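Local coordinates for assembly chaperone of ribosomal protein L4 (Acl4) (Chaetomium thermophilum, PDB 5TQB) that probably acts as a dedicated assembly chaperone that binds ribosomal protein L4 through an all-helical scaffold related to tetratricopeptide repeats, at residues S233-R236 with L237-V241; E326-A329 with S330-E334. All blocks are in the same frame, centred on the assembly; numbering follows the deposited sequence.

Contact 1: S233-R236 with L237-V241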
loop_
_atom_site.group_PDB
_atom_site.type_symbol
_atom_site.label_atom_id
_atom_site.label_comp_id
_atom_site.label_asym_id
_atom_site.label_seq_id
_atom_site.Cartn_x
_atom_site.Cartn_y
_atom_site.Cartn_z
ATOM N N SER B 233 -3.854 -3.563 -9.645
ATOM C CA SER B 233 -3.855 -4.537 -10.729
ATOM C C SER B 233 -4.743 -5.719 -10.370
ATOM O O SER B 233 -5.469 -6.255 -11.221
ATOM C CB SER B 233 -2.429 -5.011 -11.007
ATOM O OG SER B 233 -2.409 -6.228 -11.731
ATOM N N LEU B 234 -4.692 -6.114 -9.102
ATOM C CA LEU B 234 -5.501 -7.225 -8.621
ATOM C C LEU B 234 -6.993 -6.948 -8.812
ATOM O O LEU B 234 -7.727 -7.805 -9.297
ATOM C CB LEU B 234 -5.205 -7.499 -7.147
ATOM C CG LEU B 234 -6.084 -8.553 -6.479
ATOM C CD1 LEU B 234 -5.862 -9.919 -7.119
ATOM C CD2 LEU B 234 -5.808 -8.591 -4.994
ATOM N N VAL B 235 -7.434 -5.750 -8.436
ATOM C CA VAL B 235 -8.845 -5.393 -8.547
ATOM C C VAL B 235 -9.339 -5.502 -9.990
ATOM O O VAL B 235 -10.469 -5.929 -10.228
ATOM C CB VAL B 235 -9.110 -3.975 -8.013
ATOM C CG1 VAL B 235 -10.524 -3.522 -8.329
ATOM C CG2 VAL B 235 -8.895 -3.933 -6.512
ATOM N N ARG B 236 -8.493 -5.107 -10.940
ATOM C CA ARG B 236 -8.841 -5.168 -12.355
ATOM C C ARG B 236 -9.024 -6.626 -12.773
ATOM O O ARG B 236 -9.954 -6.957 -13.510
ATOM C CB ARG B 236 -7.764 -4.492 -13.211
ATOM C CG ARG B 236 -7.704 -2.972 -13.064
ATOM C CD ARG B 236 -6.409 -2.382 -13.645
ATOM N NE ARG B 236 -6.267 -2.610 -15.088
ATOM C CZ ARG B 236 -6.515 -1.708 -16.042
ATOM N NH1 ARG B 236 -6.927 -0.483 -15.737
ATOM N NH2 ARG B 236 -6.347 -2.032 -17.320
ATOM N N LEU B 237 -8.150 -7.494 -12.271
ATOM C CA LEU B 237 -8.259 -8.925 -12.527
ATOM C C LEU B 237 -9.530 -9.514 -11.917
ATOM O O LEU B 237 -10.158 -10.386 -12.511
ATOM C CB LEU B 237 -7.042 -9.669 -11.974
ATOM C CG LEU B 237 -5.676 -9.325 -12.575
ATOM C CD1 LEU B 237 -4.599 -10.103 -11.856
ATOM C CD2 LEU B 237 -5.627 -9.611 -14.053
ATOM N N LEU B 238 -9.896 -9.042 -10.728
ATOM C CA LEU B 238 -11.063 -9.560 -10.012
ATOM C C LEU B 238 -12.391 -9.191 -10.680
ATOM O O LEU B 238 -13.322 -9.997 -10.712
ATOM C CB LEU B 238 -11.073 -9.043 -8.573
ATOM C CG LEU B 238 -10.046 -9.630 -7.606
ATOM C CD1 LEU B 238 -10.132 -8.905 -6.277
ATOM C CD2 LEU B 238 -10.262 -11.121 -7.406
ATOM N N ILE B 239 -12.488 -7.966 -11.187
ATOM C CA ILE B 239 -13.692 -7.530 -11.881
ATOM C C ILE B 239 -13.776 -8.238 -13.234
ATOM O O ILE B 239 -14.859 -8.585 -13.697
ATOM C CB ILE B 239 -13.706 -6.003 -12.078
ATOM C CG1 ILE B 239 -13.679 -5.299 -10.724
ATOM C CG2 ILE B 239 -14.954 -5.562 -12.829
ATOM C CD1 ILE B 239 -13.323 -3.831 -10.809
ATOM N N GLU B 240 -12.617 -8.458 -13.845
ATOM C CA GLU B 240 -12.524 -9.132 -15.130
ATOM C C GLU B 240 -13.177 -10.511 -15.087
ATOM O O GLU B 240 -13.977 -10.848 -15.963
ATOM C CB GLU B 240 -11.057 -9.263 -15.547
ATOM C CG GLU B 240 -10.841 -9.859 -16.937
ATOM C CD GLU B 240 -11.169 -8.889 -18.059
ATOM O OE1 GLU B 240 -10.713 -7.727 -17.992
ATOM O OE2 GLU B 240 -11.880 -9.288 -19.009
ATOM N N VAL B 241 -12.844 -11.299 -14.066
ATOM C CA VAL B 241 -13.327 -12.678 -13.968
ATOM C C VAL B 241 -14.471 -12.842 -12.961
ATOM O O VAL B 241 -14.646 -13.914 -12.378
ATOM C CB VAL B 241 -12.181 -13.649 -13.616
ATOM C CG1 VAL B 241 -11.090 -13.590 -14.679
ATOM C CG2 VAL B 241 -11.611 -13.325 -12.257
#

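Contact 2: E326-A329 with S330-E334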
loop_
_atom_site.group_PDB
_atom_site.type_symbol
_atom_site.label_atom_id
_atom_site.label_comp_id
_atom_site.label_asym_id
_atom_site.label_seq_id
_atom_site.Cartn_x
_atom_site.Cartn_y
_atom_site.Cartn_z
ATOM N N GLU B 326 -20.763 8.783 -17.092
ATOM C CA GLU B 326 -21.720 7.924 -17.800
ATOM C C GLU B 326 -22.385 6.950 -16.839
ATOM O O GLU B 326 -23.593 6.727 -16.907
ATOM C CB GLU B 326 -21.033 7.099 -18.890
ATOM C CG GLU B 326 -20.498 7.871 -20.079
ATOM C CD GLU B 326 -19.858 6.950 -21.109
ATOM O OE1 GLU B 326 -20.527 5.981 -21.529
ATOM O OE2 GLU B 326 -18.687 7.178 -21.485
ATOM N N LEU B 327 -21.579 6.367 -15.953
ATOM C CA LEU B 327 -22.065 5.370 -15.005
ATOM C C LEU B 327 -23.044 5.971 -14.000
ATOM O O LEU B 327 -24.052 5.352 -13.664
ATOM C CB LEU B 327 -20.889 4.711 -14.281
ATOM C CG LEU B 327 -20.008 3.798 -15.146
ATOM C CD1 LEU B 327 -18.689 3.474 -14.448
ATOM C CD2 LEU B 327 -20.753 2.510 -15.513
ATOM N N ILE B 328 -22.756 7.178 -13.526
ATOM C CA ILE B 328 -23.652 7.849 -12.595
ATOM C C ILE B 328 -24.974 8.171 -13.286
ATOM O O ILE B 328 -26.043 7.883 -12.752
ATOM C CB ILE B 328 -23.024 9.134 -12.029
ATOM C CG1 ILE B 328 -21.834 8.777 -11.133
ATOM C CG2 ILE B 328 -24.049 9.924 -11.224
ATOM C CD1 ILE B 328 -21.005 9.960 -10.685
ATOM N N ALA B 329 -24.891 8.765 -14.472
ATOM C CA ALA B 329 -26.078 9.106 -15.251
ATOM C C ALA B 329 -26.922 7.865 -15.503
ATOM O O ALA B 329 -28.156 7.922 -15.498
ATOM C CB ALA B 329 -25.676 9.740 -16.568
ATOM N N SER B 330 -26.246 6.741 -15.711
ATOM C CA SER B 330 -26.913 5.468 -15.942
ATOM C C SER B 330 -27.666 4.966 -14.709
ATOM O O SER B 330 -28.828 4.569 -14.805
ATOM C CB SER B 330 -25.894 4.423 -16.376
ATOM O OG SER B 330 -26.402 3.118 -16.180
ATOM N N ILE B 331 -27.001 4.974 -13.556
ATOM C CA ILE B 331 -27.628 4.556 -12.304
ATOM C C ILE B 331 -28.850 5.418 -11.999
ATOM O O ILE B 331 -29.850 4.928 -11.475
ATOM C CB ILE B 331 -26.638 4.641 -11.118
ATOM C CG1 ILE B 331 -25.503 3.635 -11.299
ATOM C CG2 ILE B 331 -27.340 4.348 -9.795
ATOM C CD1 ILE B 331 -24.342 3.846 -10.347
ATOM N N ILE B 332 -28.758 6.702 -12.328
ATOM C CA ILE B 332 -29.840 7.644 -12.067
ATOM C C ILE B 332 -31.087 7.289 -12.864
ATOM O O ILE B 332 -32.196 7.308 -12.331
ATOM C CB ILE B 332 -29.402 9.085 -12.394
ATOM C CG1 ILE B 332 -28.466 9.595 -11.297
ATOM C CG2 ILE B 332 -30.612 10.017 -12.514
ATOM C CD1 ILE B 332 -27.791 10.912 -11.612
ATOM N N GLY B 333 -30.900 6.972 -14.140
ATOM C CA GLY B 333 -32.011 6.657 -15.021
ATOM C C GLY B 333 -32.810 5.456 -14.554
ATOM O O GLY B 333 -34.021 5.390 -14.758
ATOM N N GLU B 334 -32.128 4.509 -13.918
ATOM C CA GLU B 334 -32.759 3.270 -13.478
ATOM C C GLU B 334 -33.294 3.361 -12.051
ATOM O O GLU B 334 -33.892 2.409 -11.553
ATOM C CB GLU B 334 -31.760 2.117 -13.555
ATOM C CG GLU B 334 -31.032 2.002 -14.887
ATOM C CD GLU B 334 -31.970 1.753 -16.055
ATOM O OE1 GLU B 334 -31.956 2.560 -17.008
ATOM O OE2 GLU B 334 -32.712 0.747 -16.024
#

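Contact 1: S233-R236 with L237-V241
The flat groups that join Ser-233–Arg-236 to Leu-237–Val-241 are peptide units, hydrogen-bonded one turn apart in helix 228-240 of a TPR-like helical array. Leu-238 N meets Leu-234 O almost head-on (2.9 Å), whereas Glu-240 N reaches Arg-236 O (3.1 Å) from 29° out of the carbonyl plane. Two other planar groups, the Arg-236 guanidinium and the Glu-240 carboxylate, turn to another protein, presumably the client: Arg-236 NH2 and both carboxylate oxygens bond to its backbone, and Glu-240 OE2 also pairs with a basic side chain.

The apolar side chains divide by direction. Leu-234 and Leu-237 pack on Leu-208 of helix 201-212, Val-235 and Leu-238 on Val-250 of helix 244-257, and Ile-239 on Tyr-270 of helix 262-281. Between turns, Leu-234 CG meets Leu-238 CD1 at 4.1 Å. Val-235 and Ile-239 instead run side by side: Val-235 CG1 lies anti to its amide nitrogen (171°) and leans forward along the helix, while Ile-239 CG1 folds back beside its own nitrogen (chi1 -61°). Val-235 CG1 thus comes within 3.8 Å of Ile-239 CD1, and Ile-239 CG1 rests 3.3 Å from Val-235 O.

Contact 2: E326-A329 with S330-E334
The last turns of helix 318-333, at the carboxyl-terminal end of this TPR-like helical scaffold, divide their side chains between a face packed on the fold and one that is more open. Glu-326–Ala-329 and Ser-330–Glu-334 are joined by consecutive i to i+4 backbone bonds, running from Ser-330 N to Glu-326 O (2.9 Å) through to Gly-333 N to Ala-329 O (3.2 Å). Beyond these, Glu-334 N makes weak bonds to both Ser-330 O and Ile-331 O.

On the side turned to the fold, Leu-327 packs against Tyr-270 and Tyr-273 of helix 262-281 and Leu-303 of helix 291-313, and Ile-331 against Tyr-273 and Ser-299. These two side chains do not meet one another; their link is through the backbone, for Ile-331 CG1, set beside its own nitrogen at chi1 -66°, lies 3.3 Å from Leu-327 O. Ser-330 serves a polar partner instead. Its OG, anti to the backbone nitrogen (161°), is hydrogen-bonded to Tyr-273 OH, so a side chain on the partly exposed flank ties the helix to the same tyrosine. Glu-334 adds a salt bridge to Arg-280 through OE2.

Ile-328, which still touches Leu-303, and the more exposed Ile-332 meet at a slant, one turn apart. The branch methyl of the first faces forward and the chain end of the second faces back, bringing Ile-328 CG2 to 3.9 Å from Ile-332 CD1.

Both contacts illustrate one principle, that a regular helical ladder can carry quite different surroundings. Contact 1 is wholly buried, its centre about 14 Å from the centre of the chain, and its helix is held among neighbours on several sides while its charged ends bind another protein. Contact 2 is near the carboxyl terminus, its centre about 33 Å from the centre of the chain, with half of its touching residues exposed; Ser-330 and Glu-334 bond within the chain, while Glu-326 makes a long, weak ion pair with the other protein. The two do not touch, their nearest atoms being about 10 Å apart, yet Ile-239 and Leu-327 pack against the same Tyr-270 of helix 262-281.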